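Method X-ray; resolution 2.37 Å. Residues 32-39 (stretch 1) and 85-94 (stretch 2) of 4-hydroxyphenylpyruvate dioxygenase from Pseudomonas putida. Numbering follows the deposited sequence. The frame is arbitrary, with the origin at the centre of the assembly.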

# COMPACT_ATOMS: atom_id res chain seq x y z
N GLU C 32 -1.38 11.57 21.06
CA GLU C 32 -2.34 12.64 20.84
C GLU C 32 -3.64 12.02 20.33
O GLU C 32 -3.64 11.30 19.33
CB GLU C 32 -1.83 13.67 19.83
CG GLU C 32 -0.33 13.88 19.77
CD GLU C 32 0.07 14.87 18.68
OE1 GLU C 32 -0.81 15.61 18.19
OE2 GLU C 32 1.26 14.92 18.31
N ILE C 33 -4.73 12.28 21.04
CA ILE C 33 -6.04 11.79 20.63
C ILE C 33 -6.61 12.78 19.62
O ILE C 33 -6.96 13.91 19.97
CB ILE C 33 -6.98 11.60 21.82
CG1 ILE C 33 -6.49 10.45 22.70
CG2 ILE C 33 -8.40 11.32 21.34
CD1 ILE C 33 -6.63 9.08 22.06
N PHE C 34 -6.70 12.35 18.36
CA PHE C 34 -7.36 13.14 17.33
C PHE C 34 -8.87 13.00 17.51
O PHE C 34 -9.38 11.88 17.61
CB PHE C 34 -6.92 12.65 15.95
CG PHE C 34 -7.29 13.57 14.81
CD1 PHE C 34 -6.69 14.81 14.68
CD2 PHE C 34 -8.22 13.17 13.86
CE1 PHE C 34 -7.02 15.65 13.63
CE2 PHE C 34 -8.55 14.01 12.81
CZ PHE C 34 -7.95 15.25 12.69
N GLU C 35 -9.57 14.13 17.58
CA GLU C 35 -10.98 14.10 17.97
C GLU C 35 -11.82 13.24 17.03
O GLU C 35 -12.74 12.54 17.47
CB GLU C 35 -11.56 15.51 18.03
CG GLU C 35 -13.01 15.53 18.50
CD GLU C 35 -13.54 16.92 18.72
OE1 GLU C 35 -13.03 17.87 18.09
OE2 GLU C 35 -14.49 17.07 19.53
N ASN C 36 -11.52 13.28 15.73
CA ASN C 36 -12.29 12.50 14.77
C ASN C 36 -12.20 11.01 15.06
O ASN C 36 -13.14 10.26 14.78
CB ASN C 36 -11.83 12.79 13.34
CG ASN C 36 -12.88 12.43 12.30
OD1 ASN C 36 -14.06 12.73 12.47
ND2 ASN C 36 -12.45 11.79 11.22
N ASP C 37 -11.07 10.56 15.63
CA ASP C 37 -10.94 9.15 16.00
C ASP C 37 -11.89 8.78 17.13
O ASP C 37 -12.44 7.67 17.14
CB ASP C 37 -9.49 8.84 16.39
CG ASP C 37 -8.57 8.78 15.19
OD1 ASP C 37 -8.96 8.17 14.17
OD2 ASP C 37 -7.46 9.35 15.25
N LEU C 38 -12.10 9.68 18.09
CA LEU C 38 -13.10 9.45 19.13
C LEU C 38 -14.50 9.34 18.54
O LEU C 38 -15.32 8.54 19.00
CB LEU C 38 -13.06 10.56 20.17
CG LEU C 38 -11.99 10.54 21.26
CD1 LEU C 38 -12.27 11.65 22.27
CD2 LEU C 38 -11.95 9.19 21.95
N LEU C 39 -14.78 10.15 17.52
CA LEU C 39 -16.13 10.20 16.95
C LEU C 39 -16.53 8.86 16.36
O LEU C 39 -17.71 8.49 16.42
CB LEU C 39 -16.18 11.30 15.88
CG LEU C 39 -17.54 11.72 15.33
CD1 LEU C 39 -18.41 12.28 16.45
CD2 LEU C 39 -17.34 12.76 14.24
N ARG C 85 -17.22 22.19 26.46
CA ARG C 85 -17.52 20.80 26.10
C ARG C 85 -16.24 20.01 25.85
O ARG C 85 -16.14 18.84 26.22
CB ARG C 85 -18.44 20.75 24.89
CG ARG C 85 -19.85 21.27 25.15
CD ARG C 85 -20.82 20.88 24.05
NE ARG C 85 -20.39 21.34 22.73
CZ ARG C 85 -20.68 22.53 22.22
NH1 ARG C 85 -21.41 23.39 22.92
NH2 ARG C 85 -20.24 22.86 21.01
N LYS C 86 -15.25 20.64 25.20
CA LYS C 86 -13.98 19.95 25.01
C LYS C 86 -13.26 19.74 26.34
O LYS C 86 -12.66 18.68 26.56
CB LYS C 86 -13.10 20.74 24.04
CG LYS C 86 -13.74 20.98 22.68
CD LYS C 86 -14.42 19.72 22.14
CE LYS C 86 -15.35 20.05 20.99
NZ LYS C 86 -16.15 18.87 20.55
N PHE C 87 -13.33 20.73 27.24
CA PHE C 87 -12.80 20.55 28.59
C PHE C 87 -13.44 19.35 29.28
O PHE C 87 -12.75 18.53 29.89
CB PHE C 87 -13.01 21.82 29.41
CG PHE C 87 -12.23 23.01 28.91
CD1 PHE C 87 -11.09 22.84 28.14
CD2 PHE C 87 -12.65 24.29 29.21
CE1 PHE C 87 -10.38 23.93 27.68
CE2 PHE C 87 -11.94 25.39 28.75
CZ PHE C 87 -10.80 25.21 27.99
N ASP C 88 -14.77 19.24 29.20
CA ASP C 88 -15.45 18.07 29.75
C ASP C 88 -14.90 16.79 29.16
O ASP C 88 -14.68 15.80 29.87
CB ASP C 88 -16.96 18.16 29.51
CG ASP C 88 -17.62 19.30 30.25
OD1 ASP C 88 -17.06 19.76 31.28
OD2 ASP C 88 -18.70 19.75 29.82
N LEU C 89 -14.67 16.78 27.84
CA LEU C 89 -14.19 15.58 27.17
C LEU C 89 -12.78 15.21 27.64
O LEU C 89 -12.48 14.04 27.86
CB LEU C 89 -14.22 15.80 25.66
CG LEU C 89 -13.89 14.64 24.73
CD1 LEU C 89 -14.87 13.52 24.97
CD2 LEU C 89 -13.98 15.11 23.28
N MSE C 90 -11.92 16.21 27.82
CA MSE C 90 -10.54 15.99 28.23
C MSE C 90 -10.44 15.39 29.63
O MSE C 90 -9.59 14.53 29.88
CB MSE C 90 -9.76 17.30 28.17
CG MSE C 90 -9.62 17.85 26.77
SE MSE C 90 -9.24 19.76 26.78
CE MSE C 90 -7.51 19.71 27.67
N GLN C 91 -11.30 15.85 30.54
CA GLN C 91 -11.28 15.31 31.89
C GLN C 91 -11.76 13.86 31.93
O GLN C 91 -11.31 13.09 32.78
CB GLN C 91 -12.10 16.19 32.83
CG GLN C 91 -11.32 17.41 33.28
CD GLN C 91 -12.15 18.41 34.07
OE1 GLN C 91 -13.37 18.38 34.03
NE2 GLN C 91 -11.47 19.30 34.78
N GLU C 92 -12.63 13.46 31.01
CA GLU C 92 -12.96 12.04 30.91
C GLU C 92 -11.84 11.25 30.26
O GLU C 92 -11.67 10.06 30.56
CB GLU C 92 -14.26 11.84 30.13
CG GLU C 92 -15.48 12.50 30.76
CD GLU C 92 -16.04 11.65 31.89
OE1 GLU C 92 -15.71 10.44 31.94
OE2 GLU C 92 -16.81 12.19 32.71
N LEU C 93 -11.06 11.88 29.38
CA LEU C 93 -9.90 11.22 28.79
C LEU C 93 -8.71 11.15 29.73
O LEU C 93 -7.86 10.27 29.57
CB LEU C 93 -9.49 11.95 27.50
CG LEU C 93 -10.44 11.82 26.31
CD1 LEU C 93 -10.00 12.74 25.19
CD2 LEU C 93 -10.50 10.38 25.84
N GLY C 94 -8.63 12.05 30.71
CA GLY C 94 -7.47 12.08 31.58
C GLY C 94 -6.30 12.86 31.03
O GLY C 94 -5.15 12.57 31.38

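Residues 32-39 and 85-94 meet through a small contact, 237 Å² summed over both sides, made entirely by side chains. The helix axes come no closer than 13.3 Å and cross at 76°, and side chains span the space between them; their rotamers help bring the contacting ends together.

The polar end of the contact is a salt bridge. The CA-to-CB bonds of Glu35 and Lys86 run sideways relative to the opposing stretch, yet the ends of the side chains come nearer. Glu35 is t at chi1 and chi2, an extended chain that carries its carboxylate outward. Lys86 is m at chi1 and chi2, which bends the chain near its root, and then t at chi3 and chi4, so that its straight outer half delivers the ammonium group to the carboxylate. Lys86 NZ donates a hydrogen bond of 2.7 Å to Glu35 OE2. The 9.6 Å between Glu35 CA and Lys86 CA suits two long, oppositely charged side chains.

Beyond it lies an apolar patch built around Leu38 and Leu93. Leu38 points toward stretch 2. With chi1 m and chi2 t, it places CD1 within reach of two leucines one helical turn apart: Leu38 CD1 lies 4.0 Å from Leu89 CD2 and 3.9 Å from Leu93 CD1. Leu89 and Leu93 also point toward stretch 1 but adopt different rotamers, t/p for Leu89 and m/t for Leu93, and each brings a methyl to the same Leu38 carbon. Ile33, on the strand preceding the helix, is m/m and adds a looser contact, Ile33 CG2 to Leu93 CD1 at 4.4 Å. Leu93 CD1 thus serves both strand and helix of stretch 1. Ile33 and Leu93 are buried, which suits their wholly aliphatic side chains, while Glu35, Lys86, Leu38 and Leu89 remain partly exposed.

Immediately after Leu93, Gly94 leaves helical geometry with positive phi (84°), where a CB would jam against the preceding carbonyl oxygen.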